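Local coordinates for sortase, SrtB family (Streptococcus pneumoniae PCS8235, PDB 4Y4Q), which probably acts as a class B sortase, a transpeptidase that takes part in assembling the type II pilus of this bacterium, at residues L167-M172 against V235-T240; Y84-A89 against I110-R115; D140-A145 against G231-V236; M172-A177 against V203-R208. All blocks are in the same frame, centred on the assembly; numbering follows the deposited sequence.

Contact 1 (L167-M172 against V235-T240)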
loop_
_atom_site.group_PDB
_atom_site.type_symbol
_atom_site.label_atom_id
_atom_site.label_comp_id
_atom_site.label_asym_id
_atom_site.label_seq_id
_atom_site.Cartn_x
_atom_site.Cartn_y
_atom_site.Cartn_z
ATOM N N LEU A 167 -6.472 -6.093 6.649
ATOM C CA LEU A 167 -5.075 -5.748 6.408
ATOM C C LEU A 167 -4.354 -5.773 7.733
ATOM O O LEU A 167 -4.873 -5.262 8.728
ATOM C CB LEU A 167 -4.961 -4.335 5.844
ATOM C CG LEU A 167 -5.361 -4.033 4.400
ATOM C CD1 LEU A 167 -5.192 -2.543 4.155
ATOM C CD2 LEU A 167 -4.504 -4.845 3.416
ATOM N N GLU A 168 -3.160 -6.359 7.767
ATOM C CA GLU A 168 -2.342 -6.273 8.967
ATOM C C GLU A 168 -0.998 -5.672 8.604
ATOM O O GLU A 168 -0.226 -6.283 7.878
ATOM C CB GLU A 168 -2.165 -7.653 9.590
ATOM C CG GLU A 168 -1.348 -7.638 10.878
ATOM C CD GLU A 168 -1.506 -8.915 11.693
ATOM O OE1 GLU A 168 -2.158 -9.872 11.211
ATOM O OE2 GLU A 168 -0.984 -8.954 12.826
ATOM N N ILE A 169 -0.717 -4.464 9.081
ATOM C CA ILE A 169 0.568 -3.836 8.786
ATOM C C ILE A 169 1.712 -4.569 9.508
ATOM O O ILE A 169 1.600 -4.873 10.703
ATOM C CB ILE A 169 0.548 -2.341 9.167
ATOM C CG1 ILE A 169 -0.398 -1.581 8.241
ATOM C CG2 ILE A 169 1.932 -1.730 9.065
ATOM C CD1 ILE A 169 -0.608 -0.154 8.660
ATOM N N PHE A 170 2.809 -4.860 8.803
ATOM C CA PHE A 170 3.969 -5.448 9.484
ATOM C C PHE A 170 5.280 -4.683 9.325
ATOM O O PHE A 170 6.283 -5.043 9.940
ATOM C CB PHE A 170 4.184 -6.913 9.085
ATOM C CG PHE A 170 4.487 -7.105 7.632
ATOM C CD1 PHE A 170 5.795 -7.051 7.160
ATOM C CD2 PHE A 170 3.464 -7.337 6.731
ATOM C CE1 PHE A 170 6.071 -7.234 5.804
ATOM C CE2 PHE A 170 3.734 -7.512 5.381
ATOM C CZ PHE A 170 5.039 -7.459 4.925
ATOM N N GLU A 171 5.297 -3.643 8.507
ATOM C CA GLU A 171 6.559 -2.940 8.287
ATOM C C GLU A 171 6.393 -1.492 7.834
ATOM O O GLU A 171 5.469 -1.169 7.073
ATOM C CB GLU A 171 7.444 -3.708 7.276
ATOM C CG GLU A 171 8.678 -2.924 6.855
ATOM C CD GLU A 171 9.678 -3.716 6.010
ATOM O OE1 GLU A 171 9.508 -4.944 5.829
ATOM O OE2 GLU A 171 10.648 -3.089 5.526
ATOM N N MET A 172 7.285 -0.621 8.308
ATOM C CA MET A 172 7.452 0.695 7.686
ATOM C C MET A 172 8.911 0.858 7.276
ATOM O O MET A 172 9.834 0.460 8.009
ATOM C CB MET A 172 7.070 1.823 8.652
ATOM C CG MET A 172 6.702 3.148 7.974
ATOM S SD MET A 172 8.074 4.294 7.682
ATOM C CE MET A 172 9.099 3.840 9.017
ATOM N N VAL A 235 4.509 1.893 3.950
ATOM C CA VAL A 235 4.044 0.905 4.928
ATOM C C VAL A 235 3.681 -0.365 4.186
ATOM O O VAL A 235 3.159 -0.309 3.074
ATOM C CB VAL A 235 2.854 1.366 5.846
ATOM C CG1 VAL A 235 3.271 2.497 6.735
ATOM C CG2 VAL A 235 1.638 1.740 5.044
ATOM N N VAL A 236 3.988 -1.512 4.779
ATOM C CA VAL A 236 3.696 -2.785 4.123
ATOM C C VAL A 236 2.714 -3.600 4.955
ATOM O O VAL A 236 2.867 -3.731 6.173
ATOM C CB VAL A 236 4.966 -3.617 3.889
ATOM C CG1 VAL A 236 4.694 -4.688 2.846
ATOM C CG2 VAL A 236 6.101 -2.725 3.413
ATOM N N ALA A 237 1.715 -4.156 4.289
ATOM C CA ALA A 237 0.662 -4.894 4.972
ATOM C C ALA A 237 0.437 -6.252 4.325
ATOM O O ALA A 237 0.548 -6.392 3.090
ATOM C CB ALA A 237 -0.613 -4.104 4.932
ATOM N N LYS A 238 0.101 -7.239 5.157
ATOM C CA LYS A 238 -0.349 -8.538 4.665
ATOM C C LYS A 238 -1.852 -8.500 4.457
ATOM O O LYS A 238 -2.589 -7.938 5.280
ATOM C CB LYS A 238 -0.034 -9.616 5.688
ATOM C CG LYS A 238 -0.621 -10.987 5.356
ATOM C CD LYS A 238 -0.217 -12.002 6.425
ATOM C CE LYS A 238 -0.806 -13.387 6.144
ATOM N NZ LYS A 238 -0.359 -14.401 7.156
ATOM N N ILE A 239 -2.326 -9.107 3.374
ATOM C CA ILE A 239 -3.767 -9.256 3.200
ATOM C C ILE A 239 -4.241 -10.507 3.947
ATOM O O ILE A 239 -3.657 -11.588 3.803
ATOM C CB ILE A 239 -4.145 -9.322 1.723
ATOM C CG1 ILE A 239 -3.552 -8.115 0.988
ATOM C CG2 ILE A 239 -5.661 -9.364 1.559
ATOM C CD1 ILE A 239 -3.891 -8.068 -0.500
ATOM N N THR A 240 -5.286 -10.353 4.758
ATOM C CA THR A 240 -5.753 -11.423 5.634
ATOM C C THR A 240 -7.240 -11.684 5.445
ATOM O O THR A 240 -7.950 -10.880 4.840
ATOM C CB THR A 240 -5.534 -11.059 7.128
ATOM O OG1 THR A 240 -6.394 -9.972 7.494
ATOM C CG2 THR A 240 -4.096 -10.658 7.398
#
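F170 and E171 both face V236, making a classic beta bulge where strands 163-176 and 231-240 pair antiparallel in the sortase beta-barrel. V236 O takes a firm bond from F170 N (2.9 Å) and a weak one from E171 N (3.4 Å), while V236 N donates to E171 O. On the E168 side of the bulge, E168 and K238 exchange a regular pair of backbone bonds. At the bulge the F170 side chain folds back over the partner strand. Its CG stands between the backbone N and the carbonyl carbon (chi1 63°), which lays the ring over V236: CZ meets V236 CG1 at 3.5 Å, V236 O sits over one face near the rim, and K238 N lies in plane at the edge. V236 offers CG1 because that branch is anti to its own N (chi1 -162°). The other face of the sheet is aliphatic. There L167 runs alongside I239, and its CD2 lies 4.2 Å from both A237 CB and I239 CG1. E168 and K238 extend their chains outward to separate partners, a salt bridge with R154 and a bond to S211 O. At the far end, M172 CG rests 3.7 Å from V235 CG1.

Contact 2 (Y84-A89 against I110-R115)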
loop_
_atom_site.group_PDB
_atom_site.type_symbol
_atom_site.label_atom_id
_atom_site.label_comp_id
_atom_site.label_asym_id
_atom_site.label_seq_id
_atom_site.Cartn_x
_atom_site.Cartn_y
_atom_site.Cartn_z
ATOM N N TYR A 84 -9.173 5.753 1.337
ATOM C CA TYR A 84 -9.013 6.178 -0.045
ATOM C C TYR A 84 -9.571 5.169 -1.042
ATOM O O TYR A 84 -9.479 3.951 -0.829
ATOM C CB TYR A 84 -7.518 6.368 -0.354
ATOM C CG TYR A 84 -6.821 7.444 0.459
ATOM C CD1 TYR A 84 -7.280 8.761 0.449
ATOM C CD2 TYR A 84 -5.681 7.150 1.205
ATOM C CE1 TYR A 84 -6.638 9.755 1.186
ATOM C CE2 TYR A 84 -5.032 8.137 1.941
ATOM C CZ TYR A 84 -5.517 9.434 1.929
ATOM O OH TYR A 84 -4.874 10.412 2.655
ATOM N N PRO A 85 -10.146 5.673 -2.143
ATOM C CA PRO A 85 -10.498 4.795 -3.262
ATOM C C PRO A 85 -9.222 4.313 -3.912
ATOM O O PRO A 85 -8.224 5.040 -3.896
ATOM C CB PRO A 85 -11.228 5.731 -4.226
ATOM C CG PRO A 85 -10.705 7.103 -3.905
ATOM C CD PRO A 85 -10.458 7.086 -2.417
ATOM N N LEU A 86 -9.254 3.107 -4.467
ATOM C CA LEU A 86 -8.132 2.574 -5.221
ATOM C C LEU A 86 -8.446 2.679 -6.705
ATOM O O LEU A 86 -9.565 2.383 -7.135
ATOM C CB LEU A 86 -7.913 1.109 -4.860
ATOM C CG LEU A 86 -7.564 0.856 -3.406
ATOM C CD1 LEU A 86 -7.444 -0.631 -3.141
ATOM C CD2 LEU A 86 -6.278 1.585 -3.072
ATOM N N VAL A 87 -7.458 3.100 -7.479
ATOM C CA VAL A 87 -7.615 3.315 -8.910
ATOM C C VAL A 87 -6.370 2.723 -9.597
ATOM O O VAL A 87 -5.356 2.475 -8.932
ATOM C CB VAL A 87 -7.818 4.833 -9.172
ATOM C CG1 VAL A 87 -7.466 5.234 -10.576
ATOM C CG2 VAL A 87 -9.264 5.239 -8.852
ATOM N N GLN A 88 -6.454 2.426 -10.890
ATOM C CA GLN A 88 -5.278 2.033 -11.663
ATOM C C GLN A 88 -5.298 2.720 -13.014
ATOM O O GLN A 88 -6.321 2.729 -13.696
ATOM C CB GLN A 88 -5.214 0.515 -11.859
ATOM C CG GLN A 88 -3.960 0.052 -12.621
ATOM C CD GLN A 88 -3.863 -1.455 -12.724
ATOM O OE1 GLN A 88 -4.803 -2.120 -13.162
ATOM N NE2 GLN A 88 -2.717 -2.009 -12.322
ATOM N N ALA A 89 -4.172 3.300 -13.409
ATOM C CA ALA A 89 -4.067 3.885 -14.744
ATOM C C ALA A 89 -3.190 3.023 -15.642
ATOM O O ALA A 89 -2.599 2.041 -15.190
ATOM C CB ALA A 89 -3.507 5.293 -14.661
ATOM N N ILE A 110 -5.572 6.494 -4.623
ATOM C CA ILE A 110 -4.347 5.707 -4.546
ATOM C C ILE A 110 -4.234 4.796 -5.761
ATOM O O ILE A 110 -5.172 4.056 -6.054
ATOM C CB ILE A 110 -4.340 4.878 -3.262
ATOM C CG1 ILE A 110 -3.949 5.766 -2.082
ATOM C CG2 ILE A 110 -3.358 3.745 -3.353
ATOM C CD1 ILE A 110 -3.896 5.007 -0.793
ATOM N N PHE A 111 -3.104 4.859 -6.468
ATOM C CA PHE A 111 -2.935 4.165 -7.752
ATOM C C PHE A 111 -2.147 2.863 -7.639
ATOM O O PHE A 111 -1.039 2.845 -7.097
ATOM C CB PHE A 111 -2.178 5.054 -8.729
ATOM C CG PHE A 111 -2.947 6.255 -9.188
ATOM C CD1 PHE A 111 -3.196 7.320 -8.326
ATOM C CD2 PHE A 111 -3.401 6.337 -10.498
ATOM C CE1 PHE A 111 -3.896 8.437 -8.760
ATOM C CE2 PHE A 111 -4.103 7.454 -10.943
ATOM C CZ PHE A 111 -4.351 8.504 -10.073
ATOM N N LEU A 112 -2.704 1.781 -8.169
ATOM C CA LEU A 112 -1.974 0.523 -8.254
ATOM C C LEU A 112 -0.934 0.690 -9.347
ATOM O O LEU A 112 -1.193 1.362 -10.351
ATOM C CB LEU A 112 -2.902 -0.630 -8.629
ATOM C CG LEU A 112 -3.700 -1.350 -7.543
ATOM C CD1 LEU A 112 -4.567 -0.385 -6.722
ATOM C CD2 LEU A 112 -4.568 -2.431 -8.180
ATOM N N ASP A 113 0.242 0.104 -9.147
ATOM C CA ASP A 113 1.253 0.077 -10.200
ATOM C C ASP A 113 0.612 -0.541 -11.436
ATOM O O ASP A 113 -0.097 -1.541 -11.335
ATOM C CB ASP A 113 2.447 -0.767 -9.754
ATOM C CG ASP A 113 3.670 -0.554 -10.628
ATOM O OD1 ASP A 113 3.684 -1.033 -11.798
ATOM O OD2 ASP A 113 4.621 0.100 -10.136
ATOM N N ALA A 114 0.846 0.066 -12.595
ATOM C CA ALA A 114 0.260 -0.399 -13.857
ATOM C C ALA A 114 0.646 -1.832 -14.244
ATOM O O ALA A 114 -0.007 -2.440 -15.085
ATOM C CB ALA A 114 0.598 0.568 -14.990
ATOM N N ARG A 115 1.700 -2.358 -13.629
ATOM C CA ARG A 115 2.178 -3.709 -13.910
ATOM C C ARG A 115 1.515 -4.775 -13.024
ATOM O O ARG A 115 1.641 -5.983 -13.289
ATOM C CB ARG A 115 3.714 -3.771 -13.772
ATOM C CG ARG A 115 4.483 -3.034 -14.891
ATOM C CD ARG A 115 5.899 -2.677 -14.477
ATOM N NE ARG A 115 5.925 -1.904 -13.233
ATOM C CZ ARG A 115 7.039 -1.510 -12.619
ATOM N NH1 ARG A 115 8.226 -1.822 -13.135
ATOM N NH2 ARG A 115 6.964 -0.809 -11.490
HETATM O O HOH W 1 -2.471 -0.908 -16.306
#
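I110 is the bump here, and Y84 and L86 form the hollow that takes it. Its side chain splits between them: the CG1 arm carries CD1 to within 3.4 Å of Y84 CD2, crossing the tyrosine at about a right angle, while CG2 lies 3.6 Å from L86 CD2. I110 CG1 is anti to the carbonyl carbon (chi1 -79°), which directs CG1 to Y84 and CG2 to L86. I75 and I127, from the strands on either side of this pair, add to the same apolar layer. L112 continues the row, its CD1 set 4.1 Å from L86 CB. On the opposite face V87 and F111 lie side by side, V87 CG1 touching F111 CE2 at 4.0 Å, and the poorly ordered A89 comes near the edge of that ring.

Strands 83-88 and 110-112 run parallel within the mixed sheet of the sortase barrel. P85 O accepts from I110 N, V87 N donates to I110 O, and V87 O accepts from L112 N at 2.8 Å. Q88 reaches across L112: with CG anti to the backbone N and the chain extended beyond it, NE2 gets to D113 O at 2.8 Å; it also bonds N116 O. D113 O lies in the amide plane, but the donor stands above the carbonyl plane. One water bridges A89 O and A114 O. Nearby, R115 grips the D113 carboxylate side-on, and D113 OD1 also closes an Asx turn; D113 OD2 bonds Y128 as well. The chemistry thus passes from apolar packing around I110 to polar ties near D113, where the Q88 amide bonds directly from one segment to the other.

Contact 3 (D140-A145 against G231-V236)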
loop_
_atom_site.group_PDB
_atom_site.type_symbol
_atom_site.label_atom_id
_atom_site.label_comp_id
_atom_site.label_asym_id
_atom_site.label_seq_id
_atom_site.Cartn_x
_atom_site.Cartn_y
_atom_site.Cartn_z
ATOM N N ASP A 140 -0.439 10.814 6.961
ATOM C CA ASP A 140 -0.459 9.743 7.960
ATOM C C ASP A 140 0.544 8.638 7.641
ATOM O O ASP A 140 1.017 7.941 8.547
ATOM C CB ASP A 140 -1.868 9.170 8.154
ATOM C CG ASP A 140 -2.745 10.034 9.077
ATOM O OD1 ASP A 140 -2.428 11.222 9.312
ATOM O OD2 ASP A 140 -3.773 9.517 9.561
ATOM N N VAL A 141 0.896 8.478 6.369
ATOM C CA VAL A 141 1.870 7.438 6.034
ATOM C C VAL A 141 3.197 7.675 6.763
ATOM O O VAL A 141 3.730 6.772 7.415
ATOM C CB VAL A 141 2.092 7.306 4.511
ATOM C CG1 VAL A 141 2.993 6.118 4.206
ATOM C CG2 VAL A 141 0.767 7.123 3.807
ATOM N N ALA A 142 3.704 8.901 6.679
ATOM C CA ALA A 142 4.961 9.270 7.324
ATOM C C ALA A 142 4.901 9.150 8.848
ATOM O O ALA A 142 5.943 9.059 9.502
ATOM C CB ALA A 142 5.348 10.688 6.941
ATOM N N LYS A 143 3.695 9.158 9.423
ATOM C CA LYS A 143 3.579 9.089 10.882
ATOM C C LYS A 143 3.964 7.712 11.386
ATOM O O LYS A 143 4.266 7.542 12.566
ATOM C CB LYS A 143 2.171 9.451 11.367
ATOM C CG LYS A 143 1.713 10.846 11.002
ATOM C CD LYS A 143 0.472 11.227 11.797
ATOM C CE LYS A 143 -0.121 12.544 11.303
ATOM N NZ LYS A 143 -1.367 12.873 12.056
ATOM N N PHE A 144 3.958 6.726 10.494
ATOM C CA PHE A 144 4.389 5.379 10.870
ATOM C C PHE A 144 5.893 5.313 11.163
ATOM O O PHE A 144 6.392 4.298 11.645
ATOM C CB PHE A 144 3.995 4.358 9.791
ATOM C CG PHE A 144 2.520 4.033 9.775
ATOM C CD1 PHE A 144 1.627 4.813 9.053
ATOM C CD2 PHE A 144 2.027 2.958 10.502
ATOM C CE1 PHE A 144 0.257 4.515 9.053
ATOM C CE2 PHE A 144 0.657 2.651 10.502
ATOM C CZ PHE A 144 -0.225 3.429 9.782
ATOM N N ALA A 145 6.618 6.395 10.890
ATOM C CA ALA A 145 8.027 6.454 11.269
ATOM C C ALA A 145 8.194 6.588 12.785
ATOM O O ALA A 145 9.276 6.335 13.317
ATOM C CB ALA A 145 8.739 7.585 10.544
ATOM N N GLY A 231 13.147 10.945 -1.773
ATOM C CA GLY A 231 12.778 10.051 -0.698
ATOM C C GLY A 231 11.322 9.646 -0.718
ATOM O O GLY A 231 10.475 10.419 -1.098
ATOM N N ARG A 232 11.047 8.423 -0.298
ATOM C CA ARG A 232 9.689 7.921 -0.180
ATOM C C ARG A 232 9.421 7.208 1.155
ATOM O O ARG A 232 10.309 6.656 1.748
ATOM C CB ARG A 232 9.375 6.953 -1.314
ATOM C CG ARG A 232 9.466 7.507 -2.707
ATOM C CD ARG A 232 8.397 8.511 -3.031
ATOM N NE ARG A 232 8.427 8.936 -4.421
ATOM C CZ ARG A 232 9.118 9.960 -4.898
ATOM N NH1 ARG A 232 9.880 10.685 -4.116
ATOM N NH2 ARG A 232 9.045 10.254 -6.172
ATOM N N HIS A 233 8.164 7.201 1.576
ATOM C CA HIS A 233 7.746 6.480 2.778
ATOM C C HIS A 233 6.901 5.288 2.353
ATOM O O HIS A 233 6.044 5.434 1.477
ATOM C CB HIS A 233 6.844 7.367 3.638
ATOM C CG HIS A 233 7.562 8.429 4.404
ATOM N ND1 HIS A 233 8.578 8.151 5.294
ATOM C CD2 HIS A 233 7.375 9.768 4.451
ATOM C CE1 HIS A 233 8.994 9.276 5.847
ATOM N NE2 HIS A 233 8.281 10.270 5.353
ATOM N N ILE A 234 7.110 4.122 2.970
ATOM C CA ILE A 234 6.301 2.950 2.654
ATOM C C ILE A 234 5.800 2.239 3.910
ATOM O O ILE A 234 6.575 2.030 4.854
ATOM C CB ILE A 234 7.104 1.943 1.800
ATOM C CG1 ILE A 234 7.530 2.566 0.463
ATOM C CG2 ILE A 234 6.307 0.651 1.563
ATOM C CD1 ILE A 234 8.506 1.705 -0.311
ATOM N N VAL A 235 4.509 1.893 3.950
ATOM C CA VAL A 235 4.044 0.905 4.928
ATOM C C VAL A 235 3.681 -0.365 4.186
ATOM O O VAL A 235 3.159 -0.309 3.074
ATOM C CB VAL A 235 2.854 1.366 5.846
ATOM C CG1 VAL A 235 3.271 2.497 6.735
ATOM C CG2 VAL A 235 1.638 1.740 5.044
ATOM N N VAL A 236 3.988 -1.512 4.779
ATOM C CA VAL A 236 3.696 -2.785 4.123
ATOM C C VAL A 236 2.714 -3.600 4.955
ATOM O O VAL A 236 2.867 -3.731 6.173
ATOM C CB VAL A 236 4.966 -3.617 3.889
ATOM C CG1 VAL A 236 4.694 -4.688 2.846
ATOM C CG2 VAL A 236 6.101 -2.725 3.413
#
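The H233 imidazole has A142 over one face: A142 CA stands 3.9 Å from the ring centroid, 15° off the normal, a CH-pi contact displaced somewhat toward the rim. A142 CB comes closer still, 3.3 Å from H233 CD2. The F225 ring also meets this imidazole, their planes about 35° apart. F144 turns a face to V235, whose CG1 makes a second CH-pi contact at 3.9 Å from the centroid and presses 3.5 Å from F144 CG; the two side chains cross at about a right angle. V141 C lies in plane at the edge of the F144 ring, and F149 packs with that ring edge-to-face. In the fold, the short, weakly bonded helix 139-143 and the residues that follow lie over strand 231-240 of the sortase barrel, meeting residues that alternate along the strand. H233 and V235 point toward the helix and I234 points away. V141 touches both H233 and V235. The V141 and H233 side chains slide past each other in opposite directions, and V141 CG1, anti to the backbone N (chi1 -174°), comes 4.1 Å from H233 CB and 4.4 Å from V235 CG1. F144 also touches M172 of the adjoining strand, while A145 O accepts a hydrogen bond from H206 NE2.

Contact 4 (M172-A177 against V203-R208)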
loop_
_atom_site.group_PDB
_atom_site.type_symbol
_atom_site.label_atom_id
_atom_site.label_comp_id
_atom_site.label_asym_id
_atom_site.label_seq_id
_atom_site.Cartn_x
_atom_site.Cartn_y
_atom_site.Cartn_z
ATOM N N MET A 172 7.285 -0.621 8.308
ATOM C CA MET A 172 7.452 0.695 7.686
ATOM C C MET A 172 8.911 0.858 7.276
ATOM O O MET A 172 9.834 0.460 8.009
ATOM C CB MET A 172 7.070 1.823 8.652
ATOM C CG MET A 172 6.702 3.148 7.974
ATOM S SD MET A 172 8.074 4.294 7.682
ATOM C CE MET A 172 9.099 3.840 9.017
ATOM N N LEU A 173 9.140 1.451 6.114
ATOM C CA LEU A 173 10.517 1.707 5.742
ATOM C C LEU A 173 10.603 2.995 4.979
ATOM O O LEU A 173 9.585 3.470 4.464
ATOM C CB LEU A 173 11.111 0.533 4.946
ATOM C CG LEU A 173 10.449 -0.080 3.707
ATOM C CD1 LEU A 173 10.304 0.930 2.636
ATOM C CD2 LEU A 173 11.342 -1.167 3.149
ATOM N N GLU A 174 11.807 3.551 4.908
ATOM C CA GLU A 174 12.075 4.721 4.079
ATOM C C GLU A 174 13.135 4.333 3.066
ATOM O O GLU A 174 14.120 3.677 3.413
ATOM C CB GLU A 174 12.546 5.909 4.941
ATOM C CG GLU A 174 11.464 6.428 5.910
ATOM C CD GLU A 174 11.955 7.529 6.855
ATOM O OE1 GLU A 174 13.174 7.822 6.876
ATOM O OE2 GLU A 174 11.114 8.101 7.586
ATOM N N VAL A 175 12.930 4.722 1.812
ATOM C CA VAL A 175 13.828 4.325 0.729
ATOM C C VAL A 175 13.916 5.441 -0.280
ATOM O O VAL A 175 13.129 6.390 -0.238
ATOM C CB VAL A 175 13.280 3.098 -0.039
ATOM C CG1 VAL A 175 13.298 1.855 0.825
ATOM C CG2 VAL A 175 11.863 3.384 -0.531
ATOM N N ASP A 176 14.860 5.310 -1.203
ATOM C CA ASP A 176 14.961 6.234 -2.317
ATOM C C ASP A 176 13.985 5.786 -3.402
ATOM O O ASP A 176 13.654 4.603 -3.492
ATOM C CB ASP A 176 16.381 6.250 -2.856
ATOM C CG ASP A 176 16.485 6.963 -4.177
ATOM O OD1 ASP A 176 16.611 8.208 -4.159
ATOM O OD2 ASP A 176 16.431 6.278 -5.233
ATOM N N ALA A 177 13.521 6.719 -4.225
ATOM C CA ALA A 177 12.428 6.423 -5.150
ATOM C C ALA A 177 12.872 5.501 -6.277
ATOM O O ALA A 177 12.033 4.838 -6.912
ATOM C CB ALA A 177 11.850 7.722 -5.720
ATOM N N VAL A 203 15.670 -4.031 5.646
ATOM C CA VAL A 203 15.850 -2.578 5.584
ATOM C C VAL A 203 14.715 -1.820 6.294
ATOM O O VAL A 203 14.550 -0.605 6.119
ATOM C CB VAL A 203 15.993 -2.090 4.124
ATOM C CG1 VAL A 203 17.234 -2.714 3.475
ATOM C CG2 VAL A 203 14.751 -2.440 3.322
ATOM N N ALA A 204 13.946 -2.542 7.106
ATOM C CA ALA A 204 12.796 -1.962 7.794
ATOM C C ALA A 204 13.231 -0.893 8.793
ATOM O O ALA A 204 14.248 -1.058 9.463
ATOM C CB ALA A 204 12.024 -3.047 8.513
ATOM N N MET A 205 12.470 0.196 8.901
ATOM C CA MET A 205 12.704 1.164 9.972
ATOM C C MET A 205 11.930 0.723 11.218
ATOM O O MET A 205 12.417 0.846 12.344
ATOM C CB MET A 205 12.312 2.576 9.538
ATOM C CG MET A 205 12.299 3.589 10.695
ATOM S SD MET A 205 12.176 5.308 10.161
ATOM C CE MET A 205 12.488 6.171 11.709
ATOM N N HIS A 206 10.717 0.214 11.009
ATOM C CA HIS A 206 9.998 -0.518 12.054
ATOM C C HIS A 206 9.410 -1.780 11.419
ATOM O O HIS A 206 9.100 -1.798 10.223
ATOM C CB HIS A 206 8.865 0.330 12.661
ATOM C CG HIS A 206 9.324 1.624 13.263
ATOM N ND1 HIS A 206 10.064 1.686 14.424
ATOM C CD2 HIS A 206 9.147 2.906 12.861
ATOM C CE1 HIS A 206 10.328 2.951 14.711
ATOM N NE2 HIS A 206 9.779 3.711 13.780
ATOM N N LYS A 207 9.245 -2.832 12.211
ATOM C CA LYS A 207 8.573 -4.029 11.720
ATOM C C LYS A 207 8.039 -4.802 12.896
ATOM O O LYS A 207 8.510 -4.618 14.013
ATOM C CB LYS A 207 9.535 -4.914 10.917
ATOM C CG LYS A 207 10.698 -5.451 11.744
ATOM C CD LYS A 207 11.631 -6.288 10.878
ATOM C CE LYS A 207 12.933 -6.572 11.608
ATOM N NZ LYS A 207 13.771 -7.516 10.835
ATOM N N ARG A 208 7.036 -5.644 12.655
ATOM C CA ARG A 208 6.574 -6.580 13.683
ATOM C C ARG A 208 6.678 -7.981 13.117
ATOM O O ARG A 208 6.518 -8.178 11.918
ATOM C CB ARG A 208 5.131 -6.287 14.131
ATOM C CG ARG A 208 4.128 -6.097 12.995
ATOM C CD ARG A 208 2.685 -5.979 13.526
ATOM N NE ARG A 208 2.544 -4.879 14.480
ATOM C CZ ARG A 208 2.244 -3.630 14.143
ATOM N NH1 ARG A 208 2.031 -3.327 12.870
ATOM N NH2 ARG A 208 2.149 -2.685 15.081
HETATM O O HOH W 2 14.011 2.062 6.607
#
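A classic beta bulge joins the two-residue strand 206-207 to strand 163-176, at the point where the chain leaves helix 190-202 and returns to the barrel. M205 and H206 both face M172. M172 O accepts from both backbone nitrogens, M205 N at 2.8 Å and H206 N at 3.1 Å; the first donor lies in the carbonyl plane and the second is tilted from it. M172 N completes the pairing with a bond to H206 O. The side chains of M205 and H206 both meet M172 CE. The M172 chain bends beyond CG (chi2 -90°), bringing this methyl against M205 CB at 3.5 Å, a tight carbon contact. CE also nears H206 CD2, at 4.0 Å. M205 is extended instead (chi1 170°), and its CG lies over one face of the H206 ring while SD comes 3.9 Å from E174 OE2. The F150 ring packs with the imidazole. On the other side of the strand, L173 CD2 meets V203 CG2 at 3.6 Å, the two side chains crossing at a slant. V203 is the first residue to depart from helical geometry; a water that donates to V203 O accepts from E174 N, linking the helix exit to the strand. A helix inserted after this strand of the barrel, its exit stitched back to the same strand by a short bulged pairing, is consistent with the class B sortases, which carry a long helix in the connection between their sixth and seventh strands.

In the fold
Contacts 1, 3 and 4 form one cluster, and contact 2 stands apart. Contact 2 comes first along the chain, closing before the others open; its centre is about 17 Å from that of contact 1 and about 21 Å from that of contact 4, across the centre of the chain, though all four reach the same mixed sheet. Strand 231-240 serves contacts 1 and 3, which share V235 and V236, while strand 163-176 serves contacts 1 and 4, which share M172. Contact 4 nests inside the loops closed by contacts 1 and 3, its centre about 8 Å from that of contact 3. Two neighbouring strands thus bring helix 139-143 and the exit of helix 190-202 together on the same side of the chain's centre.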